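Local coordinates for nucleocapsid (Crimean-congo hemorrhagic fever virus, PDB 4AKL), which binds single- and double-stranded RNA, probably to package the viral genome, and probably also cuts double-stranded DNA without sequence preference, at residues D28-C37 with L414-T422; A75-S84 with V390-A398. All coordinates share one frame; numbering follows the deposited sequence.

Contact 1 (D28-C37 with L414-T422); sequences DTYTNSYSFC and LNLRTNTET
The guanidinium of R417 lays one face against T31 O and the CA of N32, while D28 O sits at its edge, within its plane. R417 NE and R417 NH2 both donate to D28 O, each at 2.9 Å, converging side-on on that one oxygen, which restrains the turn of the group. The D28 carboxylate joins from a plane turned 75° away, its OD2 forming a long salt bridge of 3.6 Å to R417 NH2. The Y30 ring has T29 CG2 over one face and C37 O at its edge, in plane, and meets T422 CG2 obliquely. The third flat group is the amide of N415, swung anti to its backbone nitrogen (chi1 -166°) and thereby aligned with the S33 backbone. A lone pair of its OD1 takes the S33 N-H (S33 N to N415 OD1, 2.7 Å), and its ND2 donates to S33 O, a carbonyl approached on its other face by T31 OG1. N415 ND2 also donates to C74 O. Main-chain bonds N32 N to N415 O (2.8 Å) and R417 N to Y30 O (3.0 Å) straddle the T31-L416 pair. The arrangement is an isolated beta bridge between two loops of the largely helical nucleocapsid, reinforced by N415, whose OD1 and ND2 bond to the N-H and C=O of S33.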
loop_
_atom_site.group_PDB
_atom_site.type_symbol
_atom_site.label_atom_id
_atom_site.label_comp_id
_atom_site.label_asym_id
_atom_site.label_seq_id
_atom_site.Cartn_x
_atom_site.Cartn_y
_atom_site.Cartn_z
ATOM N N ASP A 28 -16.994 1.858 -21.000
ATOM C CA ASP A 28 -15.621 2.160 -20.623
ATOM C C ASP A 28 -15.116 3.432 -21.292
ATOM O O ASP A 28 -13.913 3.616 -21.484
ATOM C CB ASP A 28 -14.721 0.945 -20.930
ATOM C CG ASP A 28 -14.509 0.695 -22.415
ATOM O OD1 ASP A 28 -15.225 1.257 -23.304
ATOM O OD2 ASP A 28 -13.594 -0.093 -22.675
ATOM N N THR A 29 -16.056 4.305 -21.641
ATOM C CA THR A 29 -15.749 5.595 -22.249
ATOM C C THR A 29 -14.783 6.374 -21.354
ATOM O O THR A 29 -13.771 6.906 -21.825
ATOM C CB THR A 29 -17.033 6.455 -22.420
ATOM O OG1 THR A 29 -18.120 5.619 -22.835
ATOM C CG2 THR A 29 -16.820 7.563 -23.444
ATOM N N TYR A 30 -15.107 6.441 -20.065
ATOM C CA TYR A 30 -14.323 7.257 -19.106
ATOM C C TYR A 30 -13.601 6.460 -18.069
ATOM O O TYR A 30 -12.962 7.056 -17.207
ATOM C CB TYR A 30 -15.237 8.292 -18.405
ATOM C CG TYR A 30 -15.942 9.168 -19.402
ATOM C CD1 TYR A 30 -15.232 10.119 -20.121
ATOM C CD2 TYR A 30 -17.293 9.033 -19.643
ATOM C CE1 TYR A 30 -15.847 10.924 -21.041
ATOM C CE2 TYR A 30 -17.937 9.843 -20.590
ATOM C CZ TYR A 30 -17.210 10.783 -21.276
ATOM O OH TYR A 30 -17.834 11.587 -22.207
ATOM N N THR A 31 -13.690 5.128 -18.137
ATOM C CA THR A 31 -13.078 4.262 -17.156
ATOM C C THR A 31 -12.230 3.213 -17.814
ATOM O O THR A 31 -12.541 2.800 -18.907
ATOM C CB THR A 31 -14.122 3.551 -16.310
ATOM O OG1 THR A 31 -15.060 2.889 -17.151
ATOM C CG2 THR A 31 -14.874 4.533 -15.437
ATOM N N ASN A 32 -11.166 2.789 -17.128
ATOM C CA ASN A 32 -10.237 1.748 -17.618
ATOM C C ASN A 32 -10.920 0.424 -17.689
ATOM O O ASN A 32 -10.825 -0.286 -18.679
ATOM C CB ASN A 32 -8.998 1.616 -16.731
ATOM C CG ASN A 32 -8.150 2.887 -16.708
ATOM O OD1 ASN A 32 -8.035 3.583 -17.720
ATOM N ND2 ASN A 32 -7.557 3.181 -15.559
ATOM N N SER A 33 -11.633 0.098 -16.629
ATOM C CA SER A 33 -12.385 -1.123 -16.598
ATOM C C SER A 33 -13.856 -0.727 -16.791
ATOM O O SER A 33 -14.261 0.331 -16.381
ATOM C CB SER A 33 -12.066 -1.845 -15.282
ATOM O OG SER A 33 -12.565 -3.138 -15.241
ATOM N N TYR A 34 -14.640 -1.564 -17.479
ATOM C CA TYR A 34 -16.079 -1.304 -17.681
ATOM C C TYR A 34 -16.795 -0.970 -16.341
ATOM O O TYR A 34 -16.538 -1.590 -15.286
ATOM C CB TYR A 34 -16.751 -2.482 -18.335
ATOM C CG TYR A 34 -16.645 -2.514 -19.862
ATOM C CD1 TYR A 34 -17.472 -1.741 -20.641
ATOM C CD2 TYR A 34 -15.719 -3.330 -20.502
ATOM C CE1 TYR A 34 -17.388 -1.772 -22.066
ATOM C CE2 TYR A 34 -15.615 -3.381 -21.889
ATOM C CZ TYR A 34 -16.445 -2.600 -22.667
ATOM O OH TYR A 34 -16.331 -2.661 -24.045
ATOM N N SER A 35 -17.683 0.013 -16.411
ATOM C CA SER A 35 -18.331 0.555 -15.253
ATOM C C SER A 35 -19.655 1.177 -15.628
ATOM O O SER A 35 -20.096 1.111 -16.797
ATOM C CB SER A 35 -17.424 1.635 -14.642
ATOM O OG SER A 35 -17.490 2.800 -15.405
ATOM N N PHE A 36 -20.303 1.787 -14.643
ATOM C CA PHE A 36 -21.583 2.497 -14.867
ATOM C C PHE A 36 -21.391 3.975 -15.258
ATOM O O PHE A 36 -22.377 4.729 -15.364
ATOM C CB PHE A 36 -22.481 2.370 -13.611
ATOM C CG PHE A 36 -23.149 1.036 -13.489
ATOM C CD1 PHE A 36 -24.298 0.763 -14.219
ATOM C CD2 PHE A 36 -22.624 0.055 -12.651
ATOM C CE1 PHE A 36 -24.916 -0.456 -14.119
ATOM C CE2 PHE A 36 -23.226 -1.192 -12.532
ATOM C CZ PHE A 36 -24.373 -1.465 -13.270
ATOM N N CYS A 37 -20.146 4.381 -15.505
ATOM C CA CYS A 37 -19.825 5.800 -15.715
ATOM C C CYS A 37 -20.124 6.307 -17.133
ATOM O O CYS A 37 -19.358 6.076 -18.064
ATOM C CB CYS A 37 -18.346 6.087 -15.349
ATOM S SG CYS A 37 -17.924 7.819 -15.239
ATOM N N LEU A 414 -9.431 5.594 -9.221
ATOM C CA LEU A 414 -8.298 5.063 -9.951
ATOM C C LEU A 414 -8.726 4.284 -11.214
ATOM O O LEU A 414 -7.901 4.004 -12.051
ATOM C CB LEU A 414 -7.467 4.147 -9.039
ATOM C CG LEU A 414 -6.733 4.877 -7.924
ATOM C CD1 LEU A 414 -6.030 3.884 -7.036
ATOM C CD2 LEU A 414 -5.755 5.925 -8.484
ATOM N N ASN A 415 -10.007 3.926 -11.302
ATOM C CA ASN A 415 -10.613 3.404 -12.533
ATOM C C ASN A 415 -10.928 4.507 -13.573
ATOM O O ASN A 415 -11.247 4.189 -14.714
ATOM C CB ASN A 415 -11.885 2.620 -12.209
ATOM C CG ASN A 415 -12.363 1.778 -13.365
ATOM O OD1 ASN A 415 -11.545 1.232 -14.141
ATOM N ND2 ASN A 415 -13.669 1.673 -13.512
ATOM N N LEU A 416 -10.851 5.792 -13.191
ATOM C CA LEU A 416 -11.074 6.880 -14.163
ATOM C C LEU A 416 -9.853 6.960 -15.055
ATOM O O LEU A 416 -8.727 6.885 -14.534
ATOM C CB LEU A 416 -11.306 8.240 -13.509
ATOM C CG LEU A 416 -12.696 8.484 -12.918
ATOM C CD1 LEU A 416 -12.668 9.705 -12.018
ATOM C CD2 LEU A 416 -13.800 8.614 -14.011
ATOM N N ARG A 417 -10.075 7.132 -16.375
ATOM C CA ARG A 417 -8.962 7.145 -17.350
ATOM C C ARG A 417 -8.024 8.300 -17.102
ATOM O O ARG A 417 -8.425 9.330 -16.562
ATOM C CB ARG A 417 -9.471 7.205 -18.825
ATOM C CG ARG A 417 -10.151 5.925 -19.303
ATOM C CD ARG A 417 -10.644 6.001 -20.740
ATOM N NE ARG A 417 -11.262 4.729 -21.169
ATOM C CZ ARG A 417 -10.597 3.633 -21.579
ATOM N NH1 ARG A 417 -9.252 3.597 -21.653
ATOM N NH2 ARG A 417 -11.294 2.538 -21.923
ATOM N N THR A 418 -6.773 8.113 -17.493
ATOM C CA THR A 418 -5.769 9.150 -17.422
ATOM C C THR A 418 -5.328 9.648 -18.804
ATOM O O THR A 418 -4.540 10.570 -18.878
ATOM C CB THR A 418 -4.515 8.668 -16.645
ATOM O OG1 THR A 418 -3.978 7.491 -17.258
ATOM C CG2 THR A 418 -4.875 8.377 -15.134
ATOM N N ASN A 419 -5.843 9.056 -19.887
ATOM C CA ASN A 419 -5.342 9.388 -21.257
ATOM C C ASN A 419 -5.845 10.728 -21.801
ATOM O O ASN A 419 -6.827 11.292 -21.304
ATOM C CB ASN A 419 -5.612 8.250 -22.227
ATOM C CG ASN A 419 -7.032 7.737 -22.162
ATOM O OD1 ASN A 419 -7.936 8.243 -22.844
ATOM N ND2 ASN A 419 -7.237 6.685 -21.336
ATOM N N THR A 420 -5.158 11.255 -22.810
ATOM C CA THR A 420 -5.519 12.595 -23.336
ATOM C C THR A 420 -6.741 12.565 -24.251
ATOM O O THR A 420 -7.356 13.607 -24.445
ATOM C CB THR A 420 -4.352 13.278 -24.050
ATOM O OG1 THR A 420 -3.162 13.097 -23.287
ATOM C CG2 THR A 420 -4.614 14.795 -24.220
ATOM N N GLU A 421 -7.105 11.396 -24.800
ATOM C CA GLU A 421 -8.324 11.265 -25.640
ATOM C C GLU A 421 -9.586 11.659 -24.846
ATOM O O GLU A 421 -10.540 12.194 -25.418
ATOM C CB GLU A 421 -8.494 9.856 -26.191
ATOM C CG GLU A 421 -7.410 9.417 -27.209
ATOM C CD GLU A 421 -6.157 8.800 -26.567
ATOM O OE1 GLU A 421 -5.888 9.002 -25.342
ATOM O OE2 GLU A 421 -5.438 8.106 -27.314
ATOM N N THR A 422 -9.570 11.377 -23.539
ATOM C CA THR A 422 -10.597 11.829 -22.597
ATOM C C THR A 422 -10.086 12.959 -21.676
ATOM O O THR A 422 -10.770 13.347 -20.770
ATOM C CB THR A 422 -11.102 10.648 -21.724
ATOM O OG1 THR A 422 -9.985 10.002 -21.122
ATOM C CG2 THR A 422 -11.859 9.641 -22.557
#

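Contact 2 (A75-S84 with V390-A398); sequences APIYECAWAS and VCFGTIPVA
Helix 77-83 and the end of helix 385-392 come close at C80 and C391, whose CA atoms are 5.6 Å apart, and the chain that leaves the second helix continues along the first through T394, I395 and V397. I395 is the chief apolar side chain here. With CG1 anti to the carbonyl carbon (chi1 -56°) and the chain then extended, its CD1 is carried onto the helix surface, where it touches I77 CD1 at 3.9 Å and A81 CB at 3.8 Å; the side chains of I77 and I395 cross at about a right angle. Toward the start of the helix, A75 presses its CB on T394 CB at 3.4 Å, tighter than ordinary carbon contact. C80 points between the two parts of the partner segment, its SG at 3.4 Å from both V390 O and T394 OG1.

At the other end, S84 OG lies 2.9 Å from C391 O in a weak hydrogen bond whose proton could also serve C80 O. A water extends this polar spot, 2.9 Å from S84 OG and donating to I395 O. The F392 ring receives S84 OG and A83 O at its edge, and the CB of C391 lies over the centre of one face, while S84 CB packs on V397 CG1.

The contact is wholly buried among helices: M13 and W16 of helix 10-24 touch A81, helix 306-316 backs C391 and F392 through S310, and helix 324-336 meets P396 and V397.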
loop_
_atom_site.group_PDB
_atom_site.type_symbol
_atom_site.label_atom_id
_atom_site.label_comp_id
_atom_site.label_asym_id
_atom_site.label_seq_id
_atom_site.Cartn_x
_atom_site.Cartn_y
_atom_site.Cartn_z
ATOM N N ALA A 75 -16.980 2.458 -10.319
ATOM C CA ALA A 75 -16.372 1.229 -9.794
ATOM C C ALA A 75 -16.016 0.279 -10.968
ATOM O O ALA A 75 -16.796 0.153 -11.904
ATOM C CB ALA A 75 -17.289 0.516 -8.799
ATOM N N PRO A 76 -14.814 -0.336 -10.927
ATOM C CA PRO A 76 -14.363 -1.336 -11.899
ATOM C C PRO A 76 -15.046 -2.619 -11.585
ATOM O O PRO A 76 -14.556 -3.428 -10.769
ATOM C CB PRO A 76 -12.857 -1.398 -11.679
ATOM C CG PRO A 76 -12.677 -1.038 -10.340
ATOM C CD PRO A 76 -13.759 -0.053 -9.959
ATOM N N ILE A 77 -16.187 -2.806 -12.228
ATOM C CA ILE A 77 -17.068 -3.959 -11.934
ATOM C C ILE A 77 -16.407 -5.319 -11.945
ATOM O O ILE A 77 -16.617 -6.144 -11.021
ATOM C CB ILE A 77 -18.245 -4.008 -12.868
ATOM C CG1 ILE A 77 -19.139 -2.786 -12.620
ATOM C CG2 ILE A 77 -19.045 -5.263 -12.617
ATOM C CD1 ILE A 77 -19.738 -2.701 -11.168
ATOM N N TYR A 78 -15.600 -5.550 -12.958
ATOM C CA TYR A 78 -14.993 -6.879 -13.164
ATOM C C TYR A 78 -14.124 -7.235 -11.985
ATOM O O TYR A 78 -14.248 -8.309 -11.417
ATOM C CB TYR A 78 -14.148 -6.901 -14.439
ATOM C CG TYR A 78 -13.559 -8.248 -14.761
ATOM C CD1 TYR A 78 -14.263 -9.154 -15.499
ATOM C CD2 TYR A 78 -12.276 -8.621 -14.303
ATOM C CE1 TYR A 78 -13.746 -10.387 -15.807
ATOM C CE2 TYR A 78 -11.738 -9.889 -14.603
ATOM C CZ TYR A 78 -12.476 -10.756 -15.350
ATOM O OH TYR A 78 -11.982 -11.994 -15.671
ATOM N N GLU A 79 -13.262 -6.313 -11.601
ATOM C CA GLU A 79 -12.284 -6.613 -10.562
ATOM C C GLU A 79 -12.926 -6.604 -9.187
ATOM O O GLU A 79 -12.571 -7.451 -8.356
ATOM C CB GLU A 79 -11.099 -5.664 -10.641
ATOM C CG GLU A 79 -10.243 -5.890 -11.855
ATOM C CD GLU A 79 -10.793 -5.302 -13.188
ATOM O OE1 GLU A 79 -11.671 -4.411 -13.151
ATOM O OE2 GLU A 79 -10.311 -5.755 -14.283
ATOM N N CYS A 80 -13.880 -5.674 -8.954
ATOM C CA CYS A 80 -14.637 -5.639 -7.692
ATOM C C CYS A 80 -15.419 -6.944 -7.542
ATOM O O CYS A 80 -15.436 -7.547 -6.461
ATOM C CB CYS A 80 -15.593 -4.432 -7.653
ATOM S SG CYS A 80 -14.765 -2.834 -7.576
ATOM N N ALA A 81 -16.056 -7.398 -8.621
ATOM C CA ALA A 81 -16.785 -8.675 -8.553
ATOM C C ALA A 81 -15.810 -9.821 -8.265
ATOM O O ALA A 81 -16.103 -10.711 -7.458
ATOM C CB ALA A 81 -17.550 -8.928 -9.785
ATOM N N TRP A 82 -14.656 -9.821 -8.921
ATOM C CA TRP A 82 -13.655 -10.855 -8.656
ATOM C C TRP A 82 -13.189 -10.845 -7.172
ATOM O O TRP A 82 -13.074 -11.905 -6.539
ATOM C CB TRP A 82 -12.466 -10.668 -9.600
ATOM C CG TRP A 82 -11.259 -11.570 -9.355
ATOM C CD1 TRP A 82 -10.051 -11.180 -8.858
ATOM C CD2 TRP A 82 -11.141 -12.980 -9.625
ATOM N NE1 TRP A 82 -9.191 -12.232 -8.796
ATOM C CE2 TRP A 82 -9.821 -13.361 -9.259
ATOM C CE3 TRP A 82 -12.016 -13.960 -10.142
ATOM C CZ2 TRP A 82 -9.358 -14.688 -9.367
ATOM C CZ3 TRP A 82 -11.560 -15.265 -10.262
ATOM C CH2 TRP A 82 -10.241 -15.620 -9.879
ATOM N N ALA A 83 -12.939 -9.658 -6.648
ATOM C CA ALA A 83 -12.480 -9.468 -5.265
ATOM C C ALA A 83 -13.541 -9.893 -4.218
ATOM O O ALA A 83 -13.204 -10.132 -3.098
ATOM C CB ALA A 83 -12.032 -7.985 -5.046
ATOM N N SER A 84 -14.803 -9.967 -4.619
ATOM C CA SER A 84 -15.910 -10.302 -3.762
ATOM C C SER A 84 -16.539 -11.650 -4.130
ATOM O O SER A 84 -17.597 -11.987 -3.584
ATOM C CB SER A 84 -16.969 -9.234 -3.919
ATOM O OG SER A 84 -16.586 -8.007 -3.316
ATOM N N VAL A 390 -14.214 -0.149 -1.419
ATOM C CA VAL A 390 -13.934 -0.366 -2.837
ATOM C C VAL A 390 -13.805 -1.867 -3.181
ATOM O O VAL A 390 -14.182 -2.289 -4.261
ATOM C CB VAL A 390 -12.706 0.449 -3.350
ATOM C CG1 VAL A 390 -11.403 -0.094 -2.778
ATOM C CG2 VAL A 390 -12.680 0.456 -4.844
ATOM N N CYS A 391 -13.317 -2.689 -2.251
ATOM C CA CYS A 391 -13.226 -4.129 -2.540
ATOM C C CYS A 391 -14.537 -4.918 -2.528
ATOM O O CYS A 391 -14.756 -5.817 -3.357
ATOM C CB CYS A 391 -12.298 -4.765 -1.521
ATOM S SG CYS A 391 -10.621 -4.212 -1.450
ATOM N N PHE A 392 -15.398 -4.598 -1.534
ATOM C CA PHE A 392 -16.590 -5.406 -1.199
ATOM C C PHE A 392 -17.911 -4.647 -1.233
ATOM O O PHE A 392 -18.974 -5.270 -1.067
ATOM C CB PHE A 392 -16.479 -5.970 0.216
ATOM C CG PHE A 392 -15.130 -6.562 0.563
ATOM C CD1 PHE A 392 -14.511 -7.478 -0.261
ATOM C CD2 PHE A 392 -14.509 -6.233 1.745
ATOM C CE1 PHE A 392 -13.294 -8.012 0.089
ATOM C CE2 PHE A 392 -13.282 -6.766 2.081
ATOM C CZ PHE A 392 -12.699 -7.641 1.264
ATOM N N GLY A 393 -17.855 -3.333 -1.444
ATOM C CA GLY A 393 -19.029 -2.493 -1.340
ATOM C C GLY A 393 -19.564 -1.741 -2.525
ATOM O O GLY A 393 -20.557 -1.074 -2.372
ATOM N N THR A 394 -18.931 -1.837 -3.693
ATOM C CA THR A 394 -19.468 -1.186 -4.892
ATOM C C THR A 394 -20.521 -2.059 -5.513
ATOM O O THR A 394 -21.383 -1.574 -6.271
ATOM C CB THR A 394 -18.393 -0.889 -5.916
ATOM O OG1 THR A 394 -17.896 -2.121 -6.487
ATOM C CG2 THR A 394 -17.241 -0.064 -5.294
ATOM N N ILE A 395 -20.450 -3.347 -5.212
ATOM C CA ILE A 395 -21.455 -4.341 -5.608
ATOM C C ILE A 395 -21.913 -5.099 -4.346
ATOM O O ILE A 395 -21.093 -5.730 -3.696
ATOM C CB ILE A 395 -20.857 -5.377 -6.585
ATOM C CG1 ILE A 395 -20.228 -4.734 -7.856
ATOM C CG2 ILE A 395 -21.889 -6.317 -6.990
ATOM C CD1 ILE A 395 -19.422 -5.730 -8.756
ATOM N N PRO A 396 -23.194 -5.009 -3.975
ATOM C CA PRO A 396 -23.688 -5.816 -2.846
ATOM C C PRO A 396 -23.909 -7.252 -3.331
ATOM O O PRO A 396 -24.745 -7.499 -4.225
ATOM C CB PRO A 396 -24.992 -5.150 -2.476
ATOM C CG PRO A 396 -25.526 -4.610 -3.731
ATOM C CD PRO A 396 -24.299 -4.287 -4.629
ATOM N N VAL A 397 -23.158 -8.182 -2.770
ATOM C CA VAL A 397 -23.097 -9.532 -3.367
ATOM C C VAL A 397 -24.386 -10.325 -3.264
ATOM O O VAL A 397 -24.597 -11.253 -4.041
ATOM C CB VAL A 397 -21.927 -10.376 -2.798
ATOM C CG1 VAL A 397 -20.588 -9.698 -3.088
ATOM C CG2 VAL A 397 -22.133 -10.647 -1.346
ATOM N N ALA A 398 -25.244 -9.952 -2.318
ATOM C CA ALA A 398 -26.564 -10.571 -2.162
ATOM C C ALA A 398 -27.518 -10.238 -3.321
ATOM O O ALA A 398 -28.386 -11.036 -3.640
ATOM C CB ALA A 398 -27.201 -10.151 -0.817
HETATM O O HOH W 1 -18.427 -5.953 -4.274
#

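How the contacts relate
The two contacts lie on the same side of the chain's centre, about 17 Å apart between their centres, and touch where the loop 28-37 meets the start of helix 77-83. S33 OG and E79 OE1, 2.6 Å apart, form a probable hydrogen bond; the other carboxylate oxygen of E79 is held by N142 and N144, so E79 links loop 28-37 to the chain around them. Packing adds to the junction, with S33 CB against P76 CB at 3.7 Å, S35 CB near A75 O and N415 ND2 3.5 Å from P76 N. In sequence, the segments of contact 2 both fall between those of contact 1, so successive N-terminal pieces pair with C-terminal ones in reverse order.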